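Local coordinates for protein DotI (PDB 3WZ4) that is a component of an inner-membrane complex essential for type IVB secretion in Legionella pneumophila, represented here by its periplasmic domain, at residues P95-Y100 with Q108-V113. Numbering follows the deposited sequence.
Sequences PILVTY and QQNNVV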
loop_
_atom_site.group_PDB
_atom_site.type_symbol
_atom_site.label_atom_id
_atom_site.label_comp_id
_atom_site.label_asym_id
_atom_site.label_seq_id
_atom_site.Cartn_x
_atom_site.Cartn_y
_atom_site.Cartn_z
ATOM N N PRO A 95 9.796 -1.097 5.535
ATOM C CA PRO A 95 10.370 -2.208 4.773
ATOM C C PRO A 95 9.527 -3.470 4.938
ATOM O O PRO A 95 8.982 -3.710 6.014
ATOM C CB PRO A 95 11.735 -2.399 5.433
ATOM C CG PRO A 95 11.497 -2.023 6.858
ATOM C CD PRO A 95 10.463 -0.917 6.837
ATOM N N ILE A 96 9.422 -4.267 3.882
ATOM C CA ILE A 96 8.612 -5.478 3.932
ATOM C C ILE A 96 9.295 -6.643 3.228
ATOM O O ILE A 96 10.188 -6.448 2.402
ATOM C CB ILE A 96 7.224 -5.260 3.278
ATOM C CG1 ILE A 96 7.378 -4.935 1.791
ATOM C CG2 ILE A 96 6.458 -4.161 3.991
ATOM C CD1 ILE A 96 6.062 -4.697 1.075
ATOM N N LEU A 97 8.866 -7.854 3.565
ATOM C CA LEU A 97 9.304 -9.047 2.854
ATOM C C LEU A 97 8.129 -9.634 2.081
ATOM O O LEU A 97 7.191 -10.162 2.674
ATOM C CB LEU A 97 9.862 -10.087 3.825
ATOM C CG LEU A 97 10.368 -11.374 3.168
ATOM C CD1 LEU A 97 11.539 -11.070 2.241
ATOM C CD2 LEU A 97 10.753 -12.414 4.216
ATOM N N VAL A 98 8.179 -9.538 0.757
ATOM C CA VAL A 98 7.093 -10.028 -0.081
ATOM C C VAL A 98 7.381 -11.448 -0.555
ATOM O O VAL A 98 8.514 -11.772 -0.912
ATOM C CB VAL A 98 6.863 -9.112 -1.302
ATOM C CG1 VAL A 98 5.674 -9.592 -2.111
ATOM C CG2 VAL A 98 6.652 -7.671 -0.855
ATOM N N THR A 99 6.352 -12.290 -0.548
ATOM C CA THR A 99 6.484 -13.677 -0.980
ATOM C C THR A 99 5.519 -14.021 -2.116
ATOM O O THR A 99 4.304 -13.901 -1.970
ATOM C CB THR A 99 6.249 -14.650 0.191
ATOM O OG1 THR A 99 7.233 -14.424 1.206
ATOM C CG2 THR A 99 6.337 -16.093 -0.281
ATOM N N TYR A 100 6.076 -14.440 -3.249
ATOM C CA TYR A 100 5.296 -14.957 -4.368
ATOM C C TYR A 100 5.509 -16.464 -4.439
ATOM O O TYR A 100 6.637 -16.919 -4.625
ATOM C CB TYR A 100 5.764 -14.326 -5.678
ATOM C CG TYR A 100 5.624 -12.822 -5.750
ATOM C CD1 TYR A 100 6.577 -11.987 -5.180
ATOM C CD2 TYR A 100 4.547 -12.236 -6.407
ATOM C CE1 TYR A 100 6.457 -10.610 -5.251
ATOM C CE2 TYR A 100 4.419 -10.858 -6.483
ATOM C CZ TYR A 100 5.377 -10.052 -5.902
ATOM O OH TYR A 100 5.258 -8.682 -5.973
ATOM N N GLN A 108 11.088 -14.539 -2.922
ATOM C CA GLN A 108 10.919 -13.474 -1.937
ATOM C C GLN A 108 11.659 -12.191 -2.310
ATOM O O GLN A 108 12.732 -12.231 -2.911
ATOM C CB GLN A 108 11.351 -13.955 -0.552
ATOM C CG GLN A 108 10.439 -15.019 0.035
ATOM C CD GLN A 108 10.810 -15.386 1.458
ATOM O OE1 GLN A 108 11.988 -15.502 1.793
ATOM N NE2 GLN A 108 9.802 -15.566 2.306
ATOM N N GLN A 109 11.066 -11.053 -1.954
ATOM C CA GLN A 109 11.666 -9.748 -2.208
ATOM C C GLN A 109 11.656 -8.880 -0.956
ATOM O O GLN A 109 10.632 -8.761 -0.282
ATOM C CB GLN A 109 10.906 -9.009 -3.310
ATOM C CG GLN A 109 11.009 -9.618 -4.693
ATOM C CD GLN A 109 10.253 -8.804 -5.731
ATOM O OE1 GLN A 109 9.357 -8.027 -5.395
ATOM N NE2 GLN A 109 10.616 -8.972 -6.996
ATOM N N ASN A 110 12.796 -8.270 -0.647
ATOM C CA ASN A 110 12.839 -7.230 0.371
ATOM C C ASN A 110 12.563 -5.885 -0.276
ATOM O O ASN A 110 13.367 -5.391 -1.066
ATOM C CB ASN A 110 14.192 -7.200 1.083
ATOM C CG ASN A 110 14.452 -8.451 1.897
ATOM O OD1 ASN A 110 13.821 -8.677 2.931
ATOM N ND2 ASN A 110 15.392 -9.269 1.439
ATOM N N ASN A 111 11.418 -5.298 0.050
ATOM C CA ASN A 111 11.046 -4.006 -0.510
ATOM C C ASN A 111 10.885 -2.942 0.564
ATOM O O ASN A 111 10.671 -3.251 1.736
ATOM C CB ASN A 111 9.750 -4.121 -1.321
ATOM C CG ASN A 111 9.922 -4.936 -2.587
ATOM O OD1 ASN A 111 10.930 -4.816 -3.284
ATOM N ND2 ASN A 111 8.935 -5.773 -2.893
ATOM N N VAL A 112 11.000 -1.685 0.154
ATOM C CA VAL A 112 10.677 -0.570 1.026
ATOM C C VAL A 112 9.496 0.188 0.438
ATOM O O VAL A 112 9.537 0.620 -0.713
ATOM C CB VAL A 112 11.863 0.391 1.185
ATOM C CG1 VAL A 112 11.563 1.420 2.263
ATOM C CG2 VAL A 112 13.116 -0.386 1.530
ATOM N N VAL A 113 8.436 0.327 1.225
ATOM C CA VAL A 113 7.262 1.070 0.789
ATOM C C VAL A 113 7.303 2.483 1.359
ATOM O O VAL A 113 7.530 2.680 2.553
ATOM C CB VAL A 113 5.957 0.380 1.231
ATOM C CG1 VAL A 113 4.752 1.188 0.785
ATOM C CG2 VAL A 113 5.887 -1.038 0.680
HETATM O O HOH W 1 12.520 -6.105 4.171
HETATM O O HOH W 2 7.051 -6.947 -5.663
#
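The Tyr100 ring and the Gln109 side-chain amide meet obliquely, their planes 74° apart, with Gln109 OE1 3.9 Å from Tyr100 CE1. A water lies in the ring plane at the hydroxyl edge and links Tyr100 OH to Gln109 OE1, to which it donates; the same oxygen takes a long, weak bond from Asn111 ND2 along its own strand. The Asn111 amide crosses the Val98 side chain at an angle, with Asn111 ND2 3.6 Å from Val98 CG2. Opposite the face of Ile96, Val98, Gln109 and Asn111, that of Leu97, Thr99, Gln108 and Asn110 carries the Gln108 amide, whose NE2 donates nearly within its plane to Thr99 OG1 at 3.0 Å. Thr99 OG1 stands anti to its carbonyl carbon (chi1 -62°), alongside the extended Gln108 chain, while Leu97 CD2 packs against that amide and Leu97 CD1 touches Asn110 OD1 at 3.4 Å. Reciprocal backbone hydrogen bonds pair Ile96 with Asn111 and Val98 with Gln109, making a hairpin within the antiparallel sheet of this NTF2-clan domain. Ile96 CD1 meets Val113 CG2 at 3.7 Å, and Phe22 touches Ile96 and Val98. Amide fixing thus varies: Gln108 directly, Gln109 through water, Asn111 weakly through Gln109, Asn110 OD1 by a water donating weakly to Ile96 O.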